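Local coordinates for protein putative peptidase M23 (Pseudomonas aeruginosa PAO1, PDB 2HSI) that is a putative zinc metallopeptidase of the M23 family, probably cutting peptide bonds with the help of a single bound zinc ion, at residues 142-147 / 218-223; 138-143 / 200-205. All blocks are in the same frame, centred on the assembly; numbering follows the deposited sequence.

Contact 1 of 2, residues 142-147 / 218-223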
loop_
_atom_site.group_PDB
_atom_site.type_symbol
_atom_site.label_atom_id
_atom_site.label_comp_id
_atom_site.label_asym_id
_atom_site.label_seq_id
_atom_site.Cartn_x
_atom_site.Cartn_y
_atom_site.Cartn_z
ATOM N N ARG A 142 6.596 -3.342 6.575
ATOM C CA ARG A 142 6.483 -4.708 7.076
ATOM C C ARG A 142 5.576 -4.838 8.296
ATOM O O ARG A 142 5.358 -5.942 8.779
ATOM C CB ARG A 142 7.866 -5.284 7.388
ATOM C CG ARG A 142 8.636 -5.615 6.132
ATOM C CD ARG A 142 10.111 -5.819 6.383
ATOM N NE ARG A 142 10.799 -5.995 5.109
ATOM C CZ ARG A 142 12.104 -6.212 4.971
ATOM N NH1 ARG A 142 12.898 -6.267 6.033
ATOM N NH2 ARG A 142 12.619 -6.355 3.759
ATOM N N ARG A 143 5.043 -3.719 8.784
ATOM C CA ARG A 143 4.041 -3.766 9.851
ATOM C C ARG A 143 2.779 -4.533 9.406
ATOM O O ARG A 143 2.261 -4.310 8.306
ATOM C CB ARG A 143 3.672 -2.365 10.323
ATOM C CG ARG A 143 2.903 -2.360 11.638
ATOM C CD ARG A 143 1.963 -1.186 11.674
ATOM N NE ARG A 143 1.195 -1.064 12.916
ATOM C CZ ARG A 143 1.638 -0.473 14.026
ATOM N NH1 ARG A 143 2.864 0.044 14.078
ATOM N NH2 ARG A 143 0.848 -0.395 15.090
ATOM N N PHE A 144 2.332 -5.466 10.238
ATOM C CA PHE A 144 1.131 -6.242 9.946
ATOM C C PHE A 144 0.190 -6.206 11.154
ATOM O O PHE A 144 0.199 -7.098 11.991
ATOM C CB PHE A 144 1.489 -7.689 9.543
ATOM C CG PHE A 144 0.339 -8.452 8.923
ATOM C CD1 PHE A 144 0.041 -8.317 7.565
ATOM C CD2 PHE A 144 -0.454 -9.293 9.696
ATOM C CE1 PHE A 144 -1.038 -9.034 6.996
ATOM C CE2 PHE A 144 -1.531 -9.989 9.146
ATOM C CZ PHE A 144 -1.820 -9.857 7.798
ATOM N N SER A 145 -0.629 -5.164 11.224
ATOM C CA SER A 145 -1.570 -5.000 12.325
ATOM C C SER A 145 -2.843 -5.818 12.024
ATOM O O SER A 145 -3.111 -6.100 10.861
ATOM C CB SER A 145 -1.875 -3.510 12.521
ATOM O OG SER A 145 -2.528 -2.975 11.383
ATOM N N PRO A 146 -3.611 -6.224 13.065
ATOM C CA PRO A 146 -4.738 -7.169 12.847
ATOM C C PRO A 146 -6.024 -6.676 12.179
ATOM O O PRO A 146 -6.839 -7.497 11.730
ATOM C CB PRO A 146 -5.047 -7.670 14.261
ATOM C CG PRO A 146 -4.614 -6.572 15.156
ATOM C CD PRO A 146 -3.431 -5.914 14.497
ATOM N N GLY A 147 -6.227 -5.364 12.132
ATOM C CA GLY A 147 -7.500 -4.810 11.690
ATOM C C GLY A 147 -7.794 -4.878 10.201
ATOM O O GLY A 147 -6.890 -4.892 9.361
ATOM N N HIS A 218 -3.528 1.040 6.904
ATOM C CA HIS A 218 -4.958 0.727 6.772
ATOM C C HIS A 218 -5.334 -0.608 7.416
ATOM O O HIS A 218 -6.509 -0.904 7.557
ATOM C CB HIS A 218 -5.424 0.786 5.307
ATOM C CG HIS A 218 -4.977 2.021 4.588
ATOM N ND1 HIS A 218 -5.384 3.285 4.956
ATOM C CD2 HIS A 218 -4.143 2.188 3.534
ATOM C CE1 HIS A 218 -4.813 4.178 4.167
ATOM N NE2 HIS A 218 -4.065 3.537 3.287
ATOM N N GLY A 219 -4.331 -1.409 7.775
ATOM C CA GLY A 219 -4.527 -2.690 8.446
ATOM C C GLY A 219 -4.018 -3.859 7.615
ATOM O O GLY A 219 -4.125 -3.851 6.390
ATOM N N GLN A 220 -3.457 -4.859 8.293
ATOM C CA GLN A 220 -2.990 -6.112 7.669
ATOM C C GLN A 220 -2.061 -5.886 6.472
ATOM O O GLN A 220 -2.243 -6.465 5.399
ATOM C CB GLN A 220 -4.164 -7.047 7.310
ATOM C CG GLN A 220 -4.933 -7.573 8.521
ATOM C CD GLN A 220 -5.847 -8.739 8.196
ATOM O OE1 GLN A 220 -5.588 -9.528 7.286
ATOM N NE2 GLN A 220 -6.915 -8.870 8.971
ATOM N N GLY A 221 -1.080 -5.024 6.689
ATOM C CA GLY A 221 -0.047 -4.732 5.705
ATOM C C GLY A 221 -0.431 -3.806 4.570
ATOM O O GLY A 221 0.416 -3.472 3.739
ATOM N N PHE A 222 -1.707 -3.412 4.520
ATOM C CA PHE A 222 -2.231 -2.516 3.497
ATOM C C PHE A 222 -1.885 -1.107 3.940
ATOM O O PHE A 222 -2.468 -0.591 4.888
ATOM C CB PHE A 222 -3.750 -2.691 3.393
ATOM C CG PHE A 222 -4.406 -1.950 2.252
ATOM C CD1 PHE A 222 -3.736 -1.697 1.059
ATOM C CD2 PHE A 222 -5.754 -1.572 2.355
ATOM C CE1 PHE A 222 -4.379 -1.052 0.004
ATOM C CE2 PHE A 222 -6.405 -0.923 1.310
ATOM C CZ PHE A 222 -5.721 -0.665 0.133
ATOM N N ILE A 223 -0.917 -0.498 3.263
ATOM C CA ILE A 223 -0.273 0.735 3.761
ATOM C C ILE A 223 -0.154 1.796 2.655
ATOM O O ILE A 223 0.295 1.490 1.537
ATOM C CB ILE A 223 1.124 0.397 4.387
ATOM C CG1 ILE A 223 0.955 -0.385 5.712
ATOM C CG2 ILE A 223 2.008 1.672 4.600
ATOM C CD1 ILE A 223 2.188 -1.120 6.190
HETATM O O HOH W 1 -0.395 -3.386 8.809
#
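Gln220, at the first corner position of a type I' turn running from Gly219 to Phe222, meets the loop 142-147 with its whole length. Its backbone N donates to Ser145 O at 2.9 Å, a bent bond with 134° at the hydrogen. Gln220 CB lies 3.7 Å from Phe144 CZ, while Gln220 CA sits over one face of that ring, displaced toward the rim, in a CH-pi contact 3.9 Å from the centroid. Anti to the carbonyl carbon (chi1 -65°), CG settles against the carbonyl oxygens of Ser145 and Gly147. From there the chain stays extended to the amide, where Gln220 NE2 donates to Pro146 O at 3.1 Å, approaching from above the carbonyl plane; Gln220 OE1 comes within 3.8 Å of Phe144 CZ and takes the backbone N-H of Val62, in strand 58-64. Both ends of the amide are thereby held, which fixes its flip. A water bridges the two segments: it donates to Arg143 O and accepts from Ser145 N and from Gly221 N, the last at 2.8 Å. Gly219 CA approaches Gly147 O to 3.4 Å, a C-H...O contact, and Ser145 OG is hydrogen-bonded to Asp217 OD2. The arrangement is a beta hairpin closed by a type I' turn, with a classic bulge beside it (His218 and Gly219 opposite Phe222), its tip covered by the loop that follows helix 127-141.

Contact 2 of 2, residues 138-143 / 200-205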
loop_
_atom_site.group_PDB
_atom_site.type_symbol
_atom_site.label_atom_id
_atom_site.label_comp_id
_atom_site.label_asym_id
_atom_site.label_seq_id
_atom_site.Cartn_x
_atom_site.Cartn_y
_atom_site.Cartn_z
ATOM N N THR A 138 11.594 0.683 5.691
ATOM C CA THR A 138 11.508 -0.761 5.435
ATOM C C THR A 138 10.680 -1.470 6.529
ATOM O O THR A 138 9.759 -2.254 6.223
ATOM C CB THR A 138 12.931 -1.376 5.284
ATOM O OG1 THR A 138 13.587 -0.780 4.153
ATOM C CG2 THR A 138 12.867 -2.883 5.083
ATOM N N ALA A 139 10.977 -1.151 7.788
ATOM C CA ALA A 139 10.219 -1.672 8.929
ATOM C C ALA A 139 8.739 -1.292 8.880
ATOM O O ALA A 139 7.883 -2.126 9.171
ATOM C CB ALA A 139 10.838 -1.222 10.237
ATOM N N ALA A 140 8.444 -0.047 8.493
ATOM C CA ALA A 140 7.050 0.427 8.430
ATOM C C ALA A 140 6.195 -0.348 7.417
ATOM O O ALA A 140 5.068 -0.745 7.718
ATOM C CB ALA A 140 6.998 1.901 8.133
ATOM N N TYR A 141 6.734 -0.578 6.224
ATOM C CA TYR A 141 6.025 -1.387 5.225
ATOM C C TYR A 141 5.763 -2.835 5.662
ATOM O O TYR A 141 4.815 -3.466 5.182
ATOM C CB TYR A 141 6.782 -1.385 3.910
ATOM C CG TYR A 141 6.707 -0.102 3.113
ATOM C CD1 TYR A 141 5.479 0.501 2.792
ATOM C CD2 TYR A 141 7.872 0.479 2.627
ATOM C CE1 TYR A 141 5.431 1.668 2.016
ATOM C CE2 TYR A 141 7.838 1.622 1.864
ATOM C CZ TYR A 141 6.626 2.218 1.559
ATOM O OH TYR A 141 6.649 3.364 0.804
ATOM N N ARG A 142 6.596 -3.342 6.575
ATOM C CA ARG A 142 6.483 -4.708 7.076
ATOM C C ARG A 142 5.576 -4.838 8.296
ATOM O O ARG A 142 5.358 -5.942 8.779
ATOM C CB ARG A 142 7.866 -5.284 7.388
ATOM C CG ARG A 142 8.636 -5.615 6.132
ATOM C CD ARG A 142 10.111 -5.819 6.383
ATOM N NE ARG A 142 10.799 -5.995 5.109
ATOM C CZ ARG A 142 12.104 -6.212 4.971
ATOM N NH1 ARG A 142 12.898 -6.267 6.033
ATOM N NH2 ARG A 142 12.619 -6.355 3.759
ATOM N N ARG A 143 5.043 -3.719 8.784
ATOM C CA ARG A 143 4.041 -3.766 9.851
ATOM C C ARG A 143 2.779 -4.533 9.406
ATOM O O ARG A 143 2.261 -4.310 8.306
ATOM C CB ARG A 143 3.672 -2.365 10.323
ATOM C CG ARG A 143 2.903 -2.360 11.638
ATOM C CD ARG A 143 1.963 -1.186 11.674
ATOM N NE ARG A 143 1.195 -1.064 12.916
ATOM C CZ ARG A 143 1.638 -0.473 14.026
ATOM N NH1 ARG A 143 2.864 0.044 14.078
ATOM N NH2 ARG A 143 0.848 -0.395 15.090
ATOM N N LYS A 200 -3.997 4.159 10.841
ATOM C CA LYS A 200 -3.181 4.721 11.901
ATOM C C LYS A 200 -1.855 5.209 11.305
ATOM O O LYS A 200 -1.243 4.511 10.488
ATOM C CB LYS A 200 -2.950 3.665 12.994
ATOM C CG LYS A 200 -2.150 4.162 14.198
ATOM C CD LYS A 200 -1.895 3.039 15.204
ATOM C CE LYS A 200 -3.181 2.592 15.882
ATOM N NZ LYS A 200 -2.922 1.925 17.182
ATOM N N VAL A 201 -1.437 6.414 11.696
ATOM C CA VAL A 201 -0.126 6.955 11.308
ATOM C C VAL A 201 0.957 6.157 12.042
ATOM O O VAL A 201 1.059 6.222 13.262
ATOM C CB VAL A 201 -0.014 8.470 11.613
ATOM C CG1 VAL A 201 1.332 9.020 11.134
ATOM C CG2 VAL A 201 -1.171 9.238 10.952
ATOM N N ILE A 202 1.719 5.362 11.294
ATOM C CA ILE A 202 2.728 4.486 11.889
ATOM C C ILE A 202 4.163 4.974 11.658
ATOM O O ILE A 202 5.115 4.411 12.222
ATOM C CB ILE A 202 2.581 3.016 11.414
ATOM C CG1 ILE A 202 2.662 2.915 9.885
ATOM C CG2 ILE A 202 1.284 2.423 11.976
ATOM C CD1 ILE A 202 2.998 1.509 9.337
ATOM N N LEU A 203 4.312 6.020 10.848
ATOM C CA LEU A 203 5.645 6.616 10.611
ATOM C C LEU A 203 5.575 8.043 10.074
ATOM O O LEU A 203 4.792 8.347 9.182
ATOM C CB LEU A 203 6.502 5.732 9.677
ATOM C CG LEU A 203 7.982 6.108 9.465
ATOM C CD1 LEU A 203 8.720 6.251 10.780
ATOM C CD2 LEU A 203 8.703 5.117 8.577
ATOM N N ILE A 204 6.385 8.915 10.666
ATOM C CA ILE A 204 6.556 10.289 10.220
ATOM C C ILE A 204 8.062 10.519 10.190
ATOM O O ILE A 204 8.763 10.202 11.144
ATOM C CB ILE A 204 5.858 11.301 11.163
ATOM C CG1 ILE A 204 4.340 11.225 10.998
ATOM C CG2 ILE A 204 6.320 12.750 10.890
ATOM C CD1 ILE A 204 3.565 12.044 12.043
ATOM N N GLY A 205 8.563 11.011 9.073
ATOM C CA GLY A 205 9.977 11.320 8.984
ATOM C C GLY A 205 10.230 12.552 8.152
ATOM O O GLY A 205 9.346 13.046 7.458
#
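Ile202 and Arg143 bury the most surface here, with Ala140 close behind. Arg143, just beyond helix 127-141, has CG anti to its backbone N (chi1 -166°); the chain then bends at chi2 and crosses Ile202 at a slant. Arg143 CD rests 3.7 Å from both Ile202 CG2 and Ile202 CD1, so the isoleucine touches the aliphatic part of the arginine with two branches. Further out, the Ile202 CG2 methyl lies against one face of the guanidinium, offset toward its rim, and comes to 3.5 Å from Arg143 NH1. The other branch turns toward the helix: Ile202 CD1 is 3.5 Å from Ala140 O and 4.2 Å from Ala140 CB. That same carbonyl oxygen accepts the backbone N-H of Arg143, so the methyl packs beside a polar atom already bonded just past the helix end. One residue on, Leu203 adds a second methyl contact, Leu203 CD2 lying 3.7 Å from Ala140 CB. Phe215, on the neighbouring strand 213-219, also touches Ala140 and Leu203. Lys200 stands at the margin, Lys200 NZ 4.9 Å from Arg143 NH2; the weak, long ion pair of Arg143 NE with Asp217 may ease the proximity of these like charges. No hydrogen bond crosses between the segments, and the last turn of the helix is held on strand 199-207 by van der Waals packing, in which the guanidinium offers a flat face to a methyl.

Contacts 1 and 2 follow one another along a single stretch of chain, sharing Arg142 and Arg143: the end of helix 127-141 lies on strand 199-207, and the loop beyond it covers the turn between strands 213-219 and 222-229. Their centres are 10 Å apart, and both reach the same antiparallel sheet. Ile223 joins them, Ile223 CD1 lying 3.3 Å from Ala140 O and 4.2 Å from Ile202 CD1. Asp217 is common to both. Neither contact includes a zinc ligand; the metal is bound by His180, Asp184, His259 and His261, and the side chain of Ile223 is about 11 Å from that of His261.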